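Local structure of pyridine nucleotide-disulfide oxidoreductase-like protein (Myceliophthora thermophila, 5MQ6) at residues 179-184 against 199-204. The protein catalyses Baeyer-Villiger oxidation with FAD and NADPH, inserting one oxygen atom next to the carbonyl of ketones, notably polycyclic ones, to give esters or lactones. Residues are numbered along the deposited sequence; the frame is centred on the assembly and turned at random.
With FAD (flavin-adenine dinucleotide), chain B.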
loop_
_atom_site.group_PDB
_atom_site.type_symbol
_atom_site.label_atom_id
_atom_site.label_comp_id
_atom_site.label_asym_id
_atom_site.label_seq_id
_atom_site.Cartn_x
_atom_site.Cartn_y
_atom_site.Cartn_z
ATOM N N PHE A 179 7.659 -16.213 -11.862
ATOM C CA PHE A 179 7.157 -14.861 -12.216
ATOM C C PHE A 179 6.114 -14.952 -13.336
ATOM O O PHE A 179 5.809 -16.069 -13.841
ATOM C CB PHE A 179 8.345 -13.941 -12.614
ATOM C CG PHE A 179 9.256 -13.661 -11.508
ATOM C CD1 PHE A 179 8.803 -12.974 -10.393
ATOM C CD2 PHE A 179 10.549 -14.116 -11.533
ATOM C CE1 PHE A 179 9.651 -12.720 -9.312
ATOM C CE2 PHE A 179 11.376 -13.839 -10.501
ATOM C CZ PHE A 179 10.917 -13.146 -9.363
ATOM N N ARG A 180 5.566 -13.804 -13.695
ATOM C CA ARG A 180 4.525 -13.715 -14.703
ATOM C C ARG A 180 3.311 -14.558 -14.374
ATOM O O ARG A 180 2.527 -14.910 -15.277
ATOM C CB ARG A 180 5.047 -14.125 -16.101
ATOM C CG ARG A 180 6.294 -13.353 -16.512
ATOM C CD ARG A 180 6.831 -13.830 -17.867
ATOM N NE ARG A 180 7.291 -15.212 -17.814
ATOM C CZ ARG A 180 7.732 -15.911 -18.856
ATOM N NH1 ARG A 180 7.850 -15.346 -20.019
ATOM N NH2 ARG A 180 8.104 -17.167 -18.729
ATOM N N SER A 181 3.132 -14.908 -13.109
ATOM C CA SER A 181 2.109 -15.855 -12.770
ATOM C C SER A 181 0.995 -15.284 -11.893
ATOM O O SER A 181 1.245 -14.801 -10.786
ATOM C CB SER A 181 2.780 -17.051 -12.119
ATOM O OG SER A 181 3.617 -17.672 -13.021
ATOM N N ASN A 182 -0.234 -15.457 -12.327
ATOM C CA ASN A 182 -1.386 -15.078 -11.578
ATOM C C ASN A 182 -1.944 -16.245 -10.828
ATOM O O ASN A 182 -2.356 -17.252 -11.415
ATOM C CB ASN A 182 -2.452 -14.496 -12.505
ATOM C CG ASN A 182 -3.698 -14.015 -11.750
ATOM O OD1 ASN A 182 -3.644 -13.469 -10.615
ATOM N ND2 ASN A 182 -4.847 -14.199 -12.383
ATOM N N VAL A 183 -2.045 -16.085 -9.521
ATOM C CA VAL A 183 -2.717 -17.080 -8.667
ATOM C C VAL A 183 -4.177 -16.757 -8.676
ATOM O O VAL A 183 -4.539 -15.610 -8.454
ATOM C CB VAL A 183 -2.183 -17.063 -7.203
ATOM C CG1 VAL A 183 -2.841 -18.154 -6.405
ATOM C CG2 VAL A 183 -0.658 -17.211 -7.186
ATOM N N LYS A 184 -5.024 -17.767 -8.881
ATOM C CA LYS A 184 -6.512 -17.560 -8.913
ATOM C C LYS A 184 -7.254 -18.175 -7.750
ATOM O O LYS A 184 -8.235 -17.621 -7.280
ATOM C CB LYS A 184 -7.108 -18.163 -10.223
ATOM C CG LYS A 184 -6.672 -17.411 -11.451
ATOM C CD LYS A 184 -6.102 -18.254 -12.569
ATOM C CE LYS A 184 -7.146 -18.855 -13.496
ATOM N NZ LYS A 184 -6.741 -20.207 -14.151
ATOM N N VAL A 199 -2.710 -21.543 -10.832
ATOM C CA VAL A 199 -1.831 -20.494 -11.269
ATOM C C VAL A 199 -1.801 -20.497 -12.816
ATOM O O VAL A 199 -1.724 -21.570 -13.464
ATOM C CB VAL A 199 -0.428 -20.777 -10.744
ATOM C CG1 VAL A 199 0.488 -19.805 -11.324
ATOM C CG2 VAL A 199 -0.343 -20.758 -9.201
ATOM N N THR A 200 -1.805 -19.315 -13.401
ATOM C CA THR A 200 -1.597 -19.132 -14.861
ATOM C C THR A 200 -0.343 -18.349 -15.110
ATOM O O THR A 200 -0.245 -17.197 -14.660
ATOM C CB THR A 200 -2.757 -18.328 -15.475
ATOM O OG1 THR A 200 -3.940 -18.995 -15.187
ATOM C CG2 THR A 200 -2.674 -18.312 -16.996
ATOM N N GLU A 201 0.629 -18.970 -15.759
ATOM C CA GLU A 201 1.901 -18.339 -16.085
ATOM C C GLU A 201 1.897 -17.835 -17.531
ATOM O O GLU A 201 1.878 -18.656 -18.465
ATOM C CB GLU A 201 3.041 -19.317 -15.880
ATOM C CG GLU A 201 4.414 -18.827 -16.197
ATOM C CD GLU A 201 5.476 -19.861 -16.570
ATOM O OE1 GLU A 201 5.119 -21.019 -16.745
ATOM O OE2 GLU A 201 6.691 -19.459 -16.684
ATOM N N GLY A 202 1.976 -16.499 -17.676
ATOM C CA GLY A 202 2.288 -15.824 -18.924
ATOM C C GLY A 202 3.587 -16.247 -19.519
ATOM O O GLY A 202 4.564 -16.419 -18.807
ATOM N N ARG A 203 3.600 -16.470 -20.834
ATOM C CA ARG A 203 4.861 -16.822 -21.524
ATOM C C ARG A 203 5.261 -15.866 -22.627
ATOM O O ARG A 203 6.207 -16.123 -23.369
ATOM C CB ARG A 203 4.767 -18.230 -22.082
ATOM C CG ARG A 203 4.296 -19.273 -21.050
ATOM C CD ARG A 203 5.416 -19.617 -20.126
ATOM N NE ARG A 203 6.565 -20.204 -20.824
ATOM C CZ ARG A 203 7.709 -20.580 -20.279
ATOM N NH1 ARG A 203 7.968 -20.493 -18.996
ATOM N NH2 ARG A 203 8.639 -21.104 -21.046
ATOM N N GLY A 204 4.576 -14.757 -22.747
ATOM C CA GLY A 204 5.044 -13.716 -23.671
ATOM C C GLY A 204 4.116 -13.626 -24.867
ATOM O O GLY A 204 3.182 -14.430 -25.017
HETATM P PA FAD B . 3.820 -5.436 -3.168
HETATM O O1A FAD B . 2.545 -4.868 -3.698
HETATM O O2A FAD B . 5.114 -4.645 -3.229
HETATM O O5B FAD B . 4.085 -6.832 -3.914
HETATM C C5B FAD B . 3.062 -7.764 -4.028
HETATM C C4B FAD B . 3.189 -8.453 -5.371
HETATM O O4B FAD B . 2.260 -9.553 -5.358
HETATM C C3B FAD B . 2.852 -7.606 -6.594
HETATM O O3B FAD B . 3.810 -7.815 -7.599
HETATM C C2B FAD B . 1.513 -8.128 -7.034
HETATM O O2B FAD B . 1.302 -7.987 -8.418
HETATM C C1B FAD B . 1.605 -9.574 -6.599
HETATM N N9A FAD B . 0.316 -10.212 -6.486
HETATM C C8A FAD B . -0.757 -9.762 -5.774
HETATM N N7A FAD B . -1.761 -10.613 -5.961
HETATM C C5A FAD B . -1.388 -11.601 -6.792
HETATM C C6A FAD B . -2.033 -12.813 -7.327
HETATM N N6A FAD B . -3.279 -13.180 -7.106
HETATM N N1A FAD B . -1.239 -13.553 -8.057
HETATM C C2A FAD B . 0.041 -13.224 -8.350
HETATM N N3A FAD B . 0.709 -12.172 -7.937
HETATM C C4A FAD B . -0.013 -11.312 -7.152
HETATM N N1 FAD B . 4.870 2.451 1.319
HETATM C C2 FAD B . 5.714 2.982 2.264
HETATM O O2 FAD B . 5.694 2.572 3.418
HETATM N N3 FAD B . 6.574 3.957 1.939
HETATM C C4 FAD B . 6.614 4.428 0.683
HETATM O O4 FAD B . 7.426 5.313 0.447
HETATM C C4X FAD B . 5.753 3.930 -0.404
HETATM N N5 FAD B . 5.747 4.402 -1.696
HETATM C C5X FAD B . 4.890 3.839 -2.584
HETATM C C6 FAD B . 4.844 4.328 -3.978
HETATM C C7 FAD B . 3.877 3.654 -4.866
HETATM C C7M FAD B . 3.749 4.067 -6.314
HETATM C C8 FAD B . 2.971 2.565 -4.398
HETATM C C8M FAD B . 1.969 1.856 -5.308
HETATM C C9 FAD B . 3.034 2.144 -3.084
HETATM C C9A FAD B . 3.951 2.737 -2.171
HETATM N N10 FAD B . 3.951 2.282 -0.841
HETATM C C10 FAD B . 4.867 2.855 0.047
HETATM C "C1'" FAD B . 3.109 1.155 -0.380
HETATM C "C2'" FAD B . 3.851 -0.160 -0.866
HETATM O "O2'" FAD B . 2.918 -0.982 -1.582
HETATM C "C3'" FAD B . 4.557 -0.972 0.275
HETATM O "O3'" FAD B . 5.530 -0.138 0.909
HETATM C "C4'" FAD B . 5.380 -2.214 -0.141
HETATM O "O4'" FAD B . 6.205 -2.048 -1.378
HETATM C "C5'" FAD B . 4.453 -3.441 -0.261
HETATM O "O5'" FAD B . 5.307 -4.626 -0.243
HETATM P P FAD B . 4.473 -6.001 -0.442
HETATM O O1P FAD B . 5.556 -7.052 -0.886
HETATM O O2P FAD B . 3.602 -6.158 0.812
HETATM O O3P FAD B . 3.389 -5.694 -1.642
HETATM O O HOH W 1 7.667 -17.219 -15.684
#
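Asn-182 and Thr-200 form a hydrogen-bonded antiparallel pair at the open end of the hairpin made by strands 181-189 and 194-201, beside the FAD adenine. Asn-182 N donates a hydrogen bond to Thr-200 O at 2.9 Å, and Thr-200 N answers to Asn-182 O. Where the strands run out, Gly-202 N still reaches Arg-180 O. Val-183 and Val-199 share a face with Ser-181 and Glu-201; there Val-199 CG1 packs on Ser-181 CB at 3.7 Å.

At the strand ends the contact turns ionic. The Arg-180 chain bends at chi3 (-65°), and Gly-202 O sits over the centre of its guanidinium, 3.1 Å above the plane. Its NH2 makes a weak salt bridge of 3.4 Å to Glu-201 OE2, the two flat groups turned 72° apart. Arg-203 NH1 holds the same OE2 more closely, at 2.8 Å, from above the carboxylate plane, and a water joins that oxygen to Arg-180 NE and Phe-179 O. The shared carboxylate probably offsets the repulsion between Arg-180 NH2 and Arg-203 NH1, 3.3 Å apart. Asn-68 and His-64 accept further hydrogen bonds from Arg-180; an alanine in its place would probably leave both without this donor, Glu-201 OE2 without one cationic partner and Gly-202 O without its guanidinium cover.

On the side of strand 181-189 turned from 194-201, the Val-183 backbone binds the adenine: its N donates to FAD N1A at 3.0 Å, nearly straight at 168°, and its O accepts from N6A. On the Asn-182 face, Lys-184 NZ donates to Thr-200 OG1, and Glu-211 binds both side chains. Strand 210-216, which carries Glu-211, continues the sheet antiparallel to 194-201, while Val-112 of strand 109-112 packs on the Ser-181 and Val-183 side chains.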